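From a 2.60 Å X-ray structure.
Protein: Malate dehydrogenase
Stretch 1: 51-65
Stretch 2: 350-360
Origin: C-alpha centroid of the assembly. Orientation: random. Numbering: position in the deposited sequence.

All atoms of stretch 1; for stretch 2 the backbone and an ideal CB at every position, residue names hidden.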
ATOM      1  N   GLY A  51       8.584  21.110   7.359  1.00 24.96           N
ATOM      2  CA  GLY A  51       8.247  22.519   7.103  1.00 24.83           C
ATOM      3  C   GLY A  51       9.382  23.442   7.504  1.00 24.65           C
ATOM      4  O   GLY A  51      10.539  23.179   7.182  1.00 24.69           O
ATOM      5  N   ILE A  52       9.052  24.504   8.237  1.00 24.59           N
ATOM      6  CA  ILE A  52      10.025  25.529   8.657  1.00 24.42           C
ATOM      7  C   ILE A  52      11.310  24.992   9.320  1.00 24.74           C
ATOM      8  O   ILE A  52      12.386  25.541   9.105  1.00 24.67           O
ATOM      9  CB  ILE A  52       9.336  26.667   9.504  1.00 24.34           C
ATOM     10  CG1 ILE A  52      10.251  27.884   9.699  1.00 23.65           C
ATOM     11  CG2 ILE A  52       8.823  26.148  10.834  1.00 23.66           C
ATOM     12  CD1 ILE A  52      10.636  28.611   8.424  1.00 22.52           C
ATOM     13  N   GLN A  53      11.205  23.919  10.105  1.00 25.15           N
ATOM     14  CA  GLN A  53      12.370  23.368  10.831  1.00 25.41           C
ATOM     15  C   GLN A  53      13.409  22.763   9.894  1.00 25.66           C
ATOM     16  O   GLN A  53      14.474  22.302  10.326  1.00 25.46           O
ATOM     17  CB  GLN A  53      11.933  22.348  11.883  1.00 25.24           C
ATOM     18  CG  GLN A  53      11.101  22.970  12.985  1.00 25.96           C
ATOM     19  CD  GLN A  53      10.666  21.984  14.054  1.00 27.56           C
ATOM     20  OE1 GLN A  53       9.531  22.049  14.544  1.00 27.98           O
ATOM     21  NE2 GLN A  53      11.564  21.069  14.432  1.00 27.93           N
ATOM     22  N   ARG A  54      13.097  22.806   8.604  1.00 25.86           N
ATOM     23  CA  ARG A  54      13.933  22.221   7.581  1.00 26.25           C
ATOM     24  C   ARG A  54      14.050  23.200   6.422  1.00 25.85           C
ATOM     25  O   ARG A  54      14.675  22.911   5.411  1.00 25.96           O
ATOM     26  CB  ARG A  54      13.290  20.916   7.122  1.00 26.67           C
ATOM     27  CG  ARG A  54      14.252  19.796   6.791  1.00 29.83           C
ATOM     28  CD  ARG A  54      15.345  19.588   7.847  1.00 34.24           C
ATOM     29  NE  ARG A  54      14.836  18.985   9.074  1.00 37.86           N
ATOM     30  CZ  ARG A  54      15.521  18.936  10.213  1.00 40.60           C
ATOM     31  NH1 ARG A  54      16.740  19.460  10.268  1.00 42.61           N
ATOM     32  NH2 ARG A  54      14.996  18.369  11.299  1.00 41.00           N
ATOM     33  N   PHE A  55      13.454  24.373   6.587  1.00 25.59           N
ATOM     34  CA  PHE A  55      13.413  25.383   5.543  1.00 25.52           C
ATOM     35  C   PHE A  55      14.809  25.757   5.080  1.00 25.91           C
ATOM     36  O   PHE A  55      15.110  25.676   3.884  1.00 26.11           O
ATOM     37  CB  PHE A  55      12.667  26.623   6.049  1.00 25.46           C
ATOM     38  CG  PHE A  55      12.465  27.690   5.015  1.00 24.11           C
ATOM     39  CD1 PHE A  55      11.881  27.393   3.788  1.00 23.32           C
ATOM     40  CD2 PHE A  55      12.823  29.002   5.288  1.00 23.19           C
ATOM     41  CE1 PHE A  55      11.682  28.383   2.834  1.00 22.89           C
ATOM     42  CE2 PHE A  55      12.627  30.000   4.354  1.00 23.17           C
ATOM     43  CZ  PHE A  55      12.048  29.696   3.122  1.00 23.27           C
ATOM     44  N   LYS A  56      15.665  26.136   6.029  1.00 26.11           N
ATOM     45  CA  LYS A  56      17.005  26.604   5.698  1.00 26.39           C
ATOM     46  C   LYS A  56      17.901  25.547   5.028  1.00 26.48           C
ATOM     47  O   LYS A  56      18.436  25.788   3.936  1.00 26.52           O
ATOM     48  CB  LYS A  56      17.719  27.209   6.905  1.00 26.33           C
ATOM     49  CG  LYS A  56      18.885  28.074   6.470  1.00 27.01           C
ATOM     50  CD  LYS A  56      19.809  28.459   7.601  1.00 28.73           C
ATOM     51  CE  LYS A  56      21.181  28.864   7.041  1.00 29.91           C
ATOM     52  NZ  LYS A  56      22.021  27.688   6.660  1.00 28.76           N
ATOM     53  N   THR A  57      18.071  24.396   5.680  1.00 26.17           N
ATOM     54  CA  THR A  57      19.043  23.404   5.211  1.00 25.90           C
ATOM     55  C   THR A  57      18.573  22.595   4.001  1.00 25.23           C
ATOM     56  O   THR A  57      19.382  22.260   3.137  1.00 25.54           O
ATOM     57  CB  THR A  57      19.470  22.436   6.322  1.00 25.97           C
ATOM     58  OG1 THR A  57      18.323  21.729   6.796  1.00 27.75           O
ATOM     59  CG2 THR A  57      20.123  23.192   7.483  1.00 26.28           C
ATOM     60  N   VAL A  58      17.280  22.292   3.926  1.00 24.26           N
ATOM     61  CA  VAL A  58      16.780  21.399   2.874  1.00 23.29           C
ATOM     62  C   VAL A  58      16.336  22.150   1.615  1.00 23.05           C
ATOM     63  O   VAL A  58      16.278  21.574   0.524  1.00 22.93           O
ATOM     64  CB  VAL A  58      15.706  20.407   3.432  1.00 23.13           C
ATOM     65  CG1 VAL A  58      15.039  19.587   2.335  1.00 21.59           C
ATOM     66  CG2 VAL A  58      16.351  19.486   4.456  1.00 22.29           C
ATOM     67  N   TYR A  59      16.067  23.443   1.757  1.00 22.68           N
ATOM     68  CA  TYR A  59      15.615  24.245   0.621  1.00 22.45           C
ATOM     69  C   TYR A  59      16.519  25.443   0.301  1.00 22.49           C
ATOM     70  O   TYR A  59      17.111  25.490  -0.783  1.00 22.06           O
ATOM     71  CB  TYR A  59      14.136  24.627   0.775  1.00 21.99           C
ATOM     72  CG  TYR A  59      13.271  23.393   0.919  1.00 22.38           C
ATOM     73  CD1 TYR A  59      12.962  22.600  -0.190  1.00 21.41           C
ATOM     74  CD2 TYR A  59      12.805  22.980   2.175  1.00 21.46           C
ATOM     75  CE1 TYR A  59      12.195  21.446  -0.054  1.00 20.71           C
ATOM     76  CE2 TYR A  59      12.035  21.827   2.311  1.00 20.01           C
ATOM     77  CZ  TYR A  59      11.729  21.073   1.193  1.00 20.46           C
ATOM     78  OH  TYR A  59      10.973  19.932   1.322  1.00 20.49           O
ATOM     79  N   ILE A  60      16.647  26.381   1.245  1.00 22.65           N
ATOM     80  CA  ILE A  60      17.414  27.611   1.015  1.00 22.80           C
ATOM     81  C   ILE A  60      18.893  27.324   0.732  1.00 23.25           C
ATOM     82  O   ILE A  60      19.427  27.762  -0.280  1.00 23.16           O
ATOM     83  CB  ILE A  60      17.208  28.670   2.144  1.00 22.83           C
ATOM     84  CG1 ILE A  60      15.704  28.910   2.405  1.00 22.66           C
ATOM     85  CG2 ILE A  60      17.913  29.999   1.800  1.00 21.92           C
ATOM     86  CD1 ILE A  60      14.883  29.341   1.181  1.00 22.59           C
ATOM     87  N   ASP A  61      19.538  26.564   1.606  1.00 24.05           N
ATOM     88  CA  ASP A  61      20.929  26.169   1.398  1.00 25.22           C
ATOM     89  C   ASP A  61      21.134  25.439   0.073  1.00 25.66           C
ATOM     90  O   ASP A  61      22.221  25.479  -0.509  1.00 26.05           O
ATOM     91  CB  ASP A  61      21.401  25.254   2.526  1.00 25.69           C
ATOM     92  CG  ASP A  61      21.725  26.004   3.815  1.00 26.61           C
ATOM     93  OD1 ASP A  61      21.631  27.256   3.851  1.00 27.07           O
ATOM     94  OD2 ASP A  61      22.076  25.312   4.799  1.00 28.11           O
ATOM     95  N   ARG A  62      20.094  24.759  -0.396  1.00 25.85           N
ATOM     96  CA  ARG A  62      20.220  23.960  -1.600  1.00 25.62           C
ATOM     97  C   ARG A  62      20.044  24.814  -2.850  1.00 25.94           C
ATOM     98  O   ARG A  62      20.732  24.590  -3.850  1.00 26.21           O
ATOM     99  CB  ARG A  62      19.275  22.760  -1.562  1.00 25.31           C
ATOM    100  CG  ARG A  62      19.594  21.816  -0.432  1.00 24.30           C
ATOM    101  CD  ARG A  62      19.142  20.408  -0.753  1.00 24.74           C
ATOM    102  NE  ARG A  62      19.376  19.483   0.359  1.00 24.79           N
ATOM    103  CZ  ARG A  62      18.743  18.324   0.514  1.00 24.04           C
ATOM    104  NH1 ARG A  62      17.830  17.942  -0.364  1.00 24.92           N
ATOM    105  NH2 ARG A  62      19.017  17.549   1.548  1.00 23.48           N
ATOM    106  N   ILE A  63      19.143  25.797  -2.786  1.00 26.07           N
ATOM    107  CA  ILE A  63      19.029  26.815  -3.835  1.00 26.33           C
ATOM    108  C   ILE A  63      20.362  27.595  -3.973  1.00 27.05           C
ATOM    109  O   ILE A  63      20.812  27.906  -5.092  1.00 26.95           O
ATOM    110  CB  ILE A  63      17.869  27.786  -3.565  1.00 25.92           C
ATOM    111  CG1 ILE A  63      16.541  27.024  -3.504  1.00 25.93           C
ATOM    112  CG2 ILE A  63      17.816  28.879  -4.639  1.00 25.69           C
ATOM    113  CD1 ILE A  63      15.357  27.856  -3.036  1.00 24.39           C
ATOM    114  N   LYS A  64      20.982  27.883  -2.826  1.00 27.34           N
ATOM    115  CA  LYS A  64      22.293  28.527  -2.765  1.00 27.64           C
ATOM    116  C   LYS A  64      23.401  27.642  -3.362  1.00 27.85           C
ATOM    117  O   LYS A  64      24.343  28.150  -3.970  1.00 28.06           O
ATOM    118  CB  LYS A  64      22.627  28.914  -1.320  1.00 27.57           C
ATOM    119  CG  LYS A  64      22.039  30.256  -0.878  1.00 27.82           C
ATOM    120  CD  LYS A  64      22.036  30.420   0.653  1.00 29.43           C
ATOM    121  CE  LYS A  64      23.432  30.309   1.272  1.00 30.26           C
ATOM    122  NZ  LYS A  64      23.410  30.044   2.744  1.00 30.91           N
ATOM    123  N   LYS A  65      23.284  26.325  -3.196  1.00 27.70           N
ATOM    124  CA  LYS A  65      24.247  25.395  -3.792  1.00 27.61           C
ATOM    125  C   LYS A  65      23.803  24.916  -5.185  1.00 27.15           C
ATOM    126  O   LYS A  65      24.285  23.902  -5.684  1.00 27.23           O
ATOM    127  CB  LYS A  65      24.536  24.212  -2.847  1.00 27.77           C
ATOM    128  CG  LYS A  65      25.391  24.584  -1.624  1.00 29.27           C
ATOM    129  CD  LYS A  65      25.698  23.382  -0.723  1.00 32.51           C
ATOM    130  CE  LYS A  65      24.631  23.205   0.368  1.00 34.91           C
ATOM    131  NZ  LYS A  65      24.631  21.854   1.004  1.00 35.46           N
ATOM    132  N   UNK A 350      16.788  30.672  15.302  1.00 27.84           N
ATOM    133  CA  UNK A 350      18.078  31.225  14.899  1.00 28.17           C
ATOM    134  C   UNK A 350      18.328  31.118  13.398  1.00 28.50           C
ATOM    135  O   UNK A 350      18.866  32.052  12.785  1.00 28.62           O
ATOM    136  CB  UNK A 350      19.203  30.516  15.655  1.00 28.17           C
ATOM    137  N   UNK A 351      17.904  30.009  12.797  1.00 28.65           N
ATOM    138  CA  UNK A 351      17.922  29.906  11.341  1.00 29.20           C
ATOM    139  C   UNK A 351      17.076  31.005  10.683  1.00 29.58           C
ATOM    140  O   UNK A 351      17.499  31.600   9.685  1.00 29.68           O
ATOM    141  CB  UNK A 351      17.417  28.528  10.909  1.00 29.20           C
ATOM    142  N   UNK A 352      15.894  31.268  11.245  1.00 30.04           N
ATOM    143  CA  UNK A 352      14.976  32.281  10.696  1.00 30.69           C
ATOM    144  C   UNK A 352      15.579  33.678  10.790  1.00 31.38           C
ATOM    145  O   UNK A 352      15.573  34.431   9.814  1.00 31.26           O
ATOM    146  CB  UNK A 352      13.635  32.244  11.432  1.00 30.69           C
ATOM    147  N   UNK A 353      16.105  34.006  11.970  1.00 32.58           N
ATOM    148  CA  UNK A 353      16.807  35.272  12.206  1.00 33.73           C
ATOM    149  C   UNK A 353      17.921  35.495  11.185  1.00 33.99           C
ATOM    150  O   UNK A 353      18.033  36.578  10.610  1.00 34.00           O
ATOM    151  CB  UNK A 353      17.387  35.300  13.622  1.00 33.73           C
ATOM    152  N   UNK A 354      18.721  34.459  10.948  1.00 34.61           N
ATOM    153  CA  UNK A 354      19.801  34.530   9.975  1.00 35.57           C
ATOM    154  C   UNK A 354      19.297  34.855   8.562  1.00 35.31           C
ATOM    155  O   UNK A 354      19.838  35.748   7.903  1.00 35.54           O
ATOM    156  CB  UNK A 354      20.569  33.207   9.961  1.00 35.57           C
ATOM    157  N   UNK A 355      18.255  34.147   8.115  1.00 34.88           N
ATOM    158  CA  UNK A 355      17.616  34.417   6.818  1.00 34.37           C
ATOM    159  C   UNK A 355      16.999  35.816   6.740  1.00 34.26           C
ATOM    160  O   UNK A 355      17.115  36.500   5.724  1.00 34.23           O
ATOM    161  CB  UNK A 355      16.534  33.370   6.546  1.00 34.37           C
ATOM    162  N   UNK A 356      16.342  36.230   7.819  1.00 34.16           N
ATOM    163  CA  UNK A 356      15.813  37.592   7.953  1.00 34.15           C
ATOM    164  C   UNK A 356      16.897  38.648   7.718  1.00 34.23           C
ATOM    165  O   UNK A 356      16.703  39.606   6.963  1.00 33.80           O
ATOM    166  CB  UNK A 356      15.196  37.782   9.340  1.00 34.15           C
ATOM    167  N   UNK A 357      18.034  38.433   8.380  1.00 34.52           N
ATOM    168  CA  UNK A 357      19.218  39.278   8.301  1.00 34.82           C
ATOM    169  C   UNK A 357      19.788  39.355   6.878  1.00 34.53           C
ATOM    170  O   UNK A 357      19.960  40.447   6.331  1.00 34.66           O
ATOM    171  CB  UNK A 357      20.289  38.756   9.261  1.00 34.82           C
ATOM    172  N   UNK A 358      20.053  38.184   6.293  1.00 34.16           N
ATOM    173  CA  UNK A 358      20.614  38.043   4.945  1.00 33.48           C
ATOM    174  C   UNK A 358      19.753  38.674   3.869  1.00 33.36           C
ATOM    175  O   UNK A 358      20.275  39.359   3.000  1.00 33.54           O
ATOM    176  CB  UNK A 358      20.818  36.562   4.619  1.00 33.48           C
ATOM    177  N   UNK A 359      18.441  38.447   3.916  1.00 33.26           N
ATOM    178  CA  UNK A 359      17.567  38.829   2.792  1.00 33.38           C
ATOM    179  C   UNK A 359      16.660  40.025   3.052  1.00 33.65           C
ATOM    180  O   UNK A 359      15.799  40.364   2.221  1.00 33.30           O
ATOM    181  CB  UNK A 359      16.692  37.634   2.408  1.00 33.38           C
ATOM    182  N   UNK A 360      16.881  40.670   4.199  1.00 34.20           N
ATOM    183  CA  UNK A 360      16.079  41.811   4.629  1.00 34.70           C
ATOM    184  C   UNK A 360      14.586  41.479   4.579  1.00 34.63           C
ATOM    185  O   UNK A 360      13.791  42.162   3.921  1.00 34.79           O
ATOM    186  CB  UNK A 360      16.379  43.031   3.756  1.00 34.70           C
TER

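Two helices run side by side in nearly the same direction, 25° apart with axes 10.5 Å at closest approach, and the contacts fall at 351 and 352, 354 and 355, and 359, a stripe along one side of the helix.

Position 350 is helical and its CB has no part of stretch 1 within 5.5 Å; almost any helix-compatible residue would do, and it is Asn 350.

At position 351 the CA traces come nearest, its CA 6.6 Å from Lys 56 CA. Its CB points toward stretch 1 and lies 4.1 Å from Lys 56 CD. Glu or Gln would suit, since the NH groups of Lys 56 and Thr 57 have no partner within their own helix. Glu 351 packs its CG 3.9 Å from Lys 56 CD and works through water: waters 1 and 3 accept from Lys 56 N and Thr 57 N, and Glu 351 OE1 lies 2.7 and 2.8 Å from the oxygens of water 1 and water 3, among the acceptors they could donate to. Water 2 donates to both Glu 351 OE1 and Gln 53 O, its oxygen 2.7 Å from each.

At 352 the CB points sideways, with Ile 52 beyond its immediate reach. A long, flexible apolar chain fits best, Met or perhaps Leu. Met 352 brings SD to 3.9 Å from Ile 52 CG1.

Position 353 is out of reach, free for a polar residue; it is Lys 353.

Position 354 points toward the end of Lys 56, the CB of 354 lying 5.3 Å from Lys 56 CE. An acid is the obvious choice, though Gln could also lie there. Lys 56 NZ is already in a salt bridge with Asp 61 OD1 (2.9 Å), and Glu 354 OE1 stays 4.3 Å from Lys 56 NZ, short of a second. Water 4 links Glu 354 OE2 to that amine, weakly on the lysine side.

Position 355 points toward a hollow lined by Phe 55, the Lys 56 stem and Ile 60. That space asks for an apolar residue of middling size, such as Leu, Ile or Met. Leu 355 sets CD1 3.8 Å from Phe 55 CD2 and CD2 3.7 Å from Ile 60 CG2.

Positions 356 and 357 are out of reach, and small polar residues suffice: Ser 356 and Ser 357.

Position 358 points toward stretch 1 from a distance, so only a large chain could approach; Phe 358 comes no nearer than 4.8 Å, its CE2 to Lys 64 NZ.

Position 359 also points toward stretch 1, but Ile 60 and Lys 64 are distant, favouring a long aromatic or Met. Tyr 359 reaches across, OH 3.4 Å from Lys 64 CD.

Position 360 has positive phi, which suits Gly or Asn; it is Asn 360.

Stretch 2 (350-360) NEMKELSSFYN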
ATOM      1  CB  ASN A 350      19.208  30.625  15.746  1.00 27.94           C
ATOM      2  CG  ASN A 350      19.097  31.034  17.217  1.00 28.38           C
ATOM      3  OD1 ASN A 350      18.670  32.149  17.532  1.00 29.09           O
ATOM      4  ND2 ASN A 350      19.463  30.131  18.120  1.00 28.30           N
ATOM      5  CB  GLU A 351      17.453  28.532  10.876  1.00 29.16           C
ATOM      6  CG  GLU A 351      18.464  27.426  11.058  1.00 29.18           C
ATOM      7  CD  GLU A 351      17.879  26.065  10.748  1.00 29.88           C
ATOM      8  OE1 GLU A 351      16.672  25.990  10.451  1.00 29.63           O
ATOM      9  OE2 GLU A 351      18.622  25.065  10.802  1.00 30.79           O
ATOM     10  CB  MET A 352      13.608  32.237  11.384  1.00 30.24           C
ATOM     11  CG  MET A 352      12.793  30.993  11.071  1.00 30.00           C
ATOM     12  SD  MET A 352      11.263  30.830  12.035  1.00 29.15           S
ATOM     13  CE  MET A 352      10.244  32.138  11.355  1.00 29.10           C
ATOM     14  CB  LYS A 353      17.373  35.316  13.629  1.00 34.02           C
ATOM     15  CG  LYS A 353      16.389  35.781  14.693  1.00 35.34           C
ATOM     16  CD  LYS A 353      16.893  35.396  16.081  1.00 38.66           C
ATOM     17  CE  LYS A 353      16.527  36.440  17.128  1.00 40.83           C
ATOM     18  NZ  LYS A 353      17.112  37.780  16.779  1.00 42.74           N
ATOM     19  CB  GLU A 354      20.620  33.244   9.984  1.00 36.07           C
ATOM     20  CG  GLU A 354      22.031  33.417   9.425  1.00 39.50           C
ATOM     21  CD  GLU A 354      22.785  32.092   9.254  1.00 44.02           C
ATOM     22  OE1 GLU A 354      22.171  31.003   9.431  1.00 45.39           O
ATOM     23  OE2 GLU A 354      24.000  32.149   8.940  1.00 45.15           O
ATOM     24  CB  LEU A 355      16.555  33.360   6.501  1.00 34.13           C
ATOM     25  CG  LEU A 355      17.024  31.906   6.448  1.00 33.64           C
ATOM     26  CD1 LEU A 355      15.844  30.973   6.621  1.00 33.62           C
ATOM     27  CD2 LEU A 355      17.790  31.597   5.168  1.00 32.58           C
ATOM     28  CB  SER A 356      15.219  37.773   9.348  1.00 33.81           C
ATOM     29  OG  SER A 356      14.790  39.098   9.527  1.00 33.26           O
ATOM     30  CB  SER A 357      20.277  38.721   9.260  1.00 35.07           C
ATOM     31  OG  SER A 357      21.182  39.726   9.670  1.00 36.42           O
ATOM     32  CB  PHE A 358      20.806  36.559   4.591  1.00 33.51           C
ATOM     33  CG  PHE A 358      22.013  35.906   5.221  1.00 32.46           C
ATOM     34  CD1 PHE A 358      22.848  36.595   6.087  1.00 32.55           C
ATOM     35  CD2 PHE A 358      22.284  34.568   4.963  1.00 33.14           C
ATOM     36  CE1 PHE A 358      23.954  35.971   6.669  1.00 33.60           C
ATOM     37  CE2 PHE A 358      23.385  33.924   5.541  1.00 34.00           C
ATOM     38  CZ  PHE A 358      24.229  34.629   6.392  1.00 33.74           C
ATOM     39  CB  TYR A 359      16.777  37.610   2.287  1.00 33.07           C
ATOM     40  CG  TYR A 359      17.702  36.478   1.950  1.00 33.04           C
ATOM     41  CD1 TYR A 359      18.553  36.552   0.837  1.00 33.01           C
ATOM     42  CD2 TYR A 359      17.781  35.356   2.775  1.00 33.07           C
ATOM     43  CE1 TYR A 359      19.446  35.519   0.542  1.00 33.72           C
ATOM     44  CE2 TYR A 359      18.664  34.319   2.494  1.00 33.94           C
ATOM     45  CZ  TYR A 359      19.494  34.406   1.377  1.00 34.62           C
ATOM     46  OH  TYR A 359      20.364  33.375   1.110  1.00 35.27           O
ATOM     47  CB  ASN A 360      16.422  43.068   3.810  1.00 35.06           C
ATOM     48  CG  ASN A 360      15.877  44.344   4.440  1.00 36.80           C
ATOM     49  OD1 ASN A 360      16.127  44.627   5.616  1.00 38.26           O
ATOM     50  ND2 ASN A 360      15.123  45.119   3.659  1.00 37.94           N
TER
HETATM   51  O   HOH W   1      14.812  26.470   8.528  1.00 22.29           O
HETATM   52  O   HOH W   2      15.481  24.158  12.078  1.00 24.01           O
HETATM   53  O   HOH W   3      16.784  24.018   8.469  1.00 32.91           O
HETATM   54  O   HOH W   4      24.291  30.035   6.454  1.00 31.01           O
HETATM   55  O   HOH W   5      21.277  26.174   9.674  1.00 37.53           O
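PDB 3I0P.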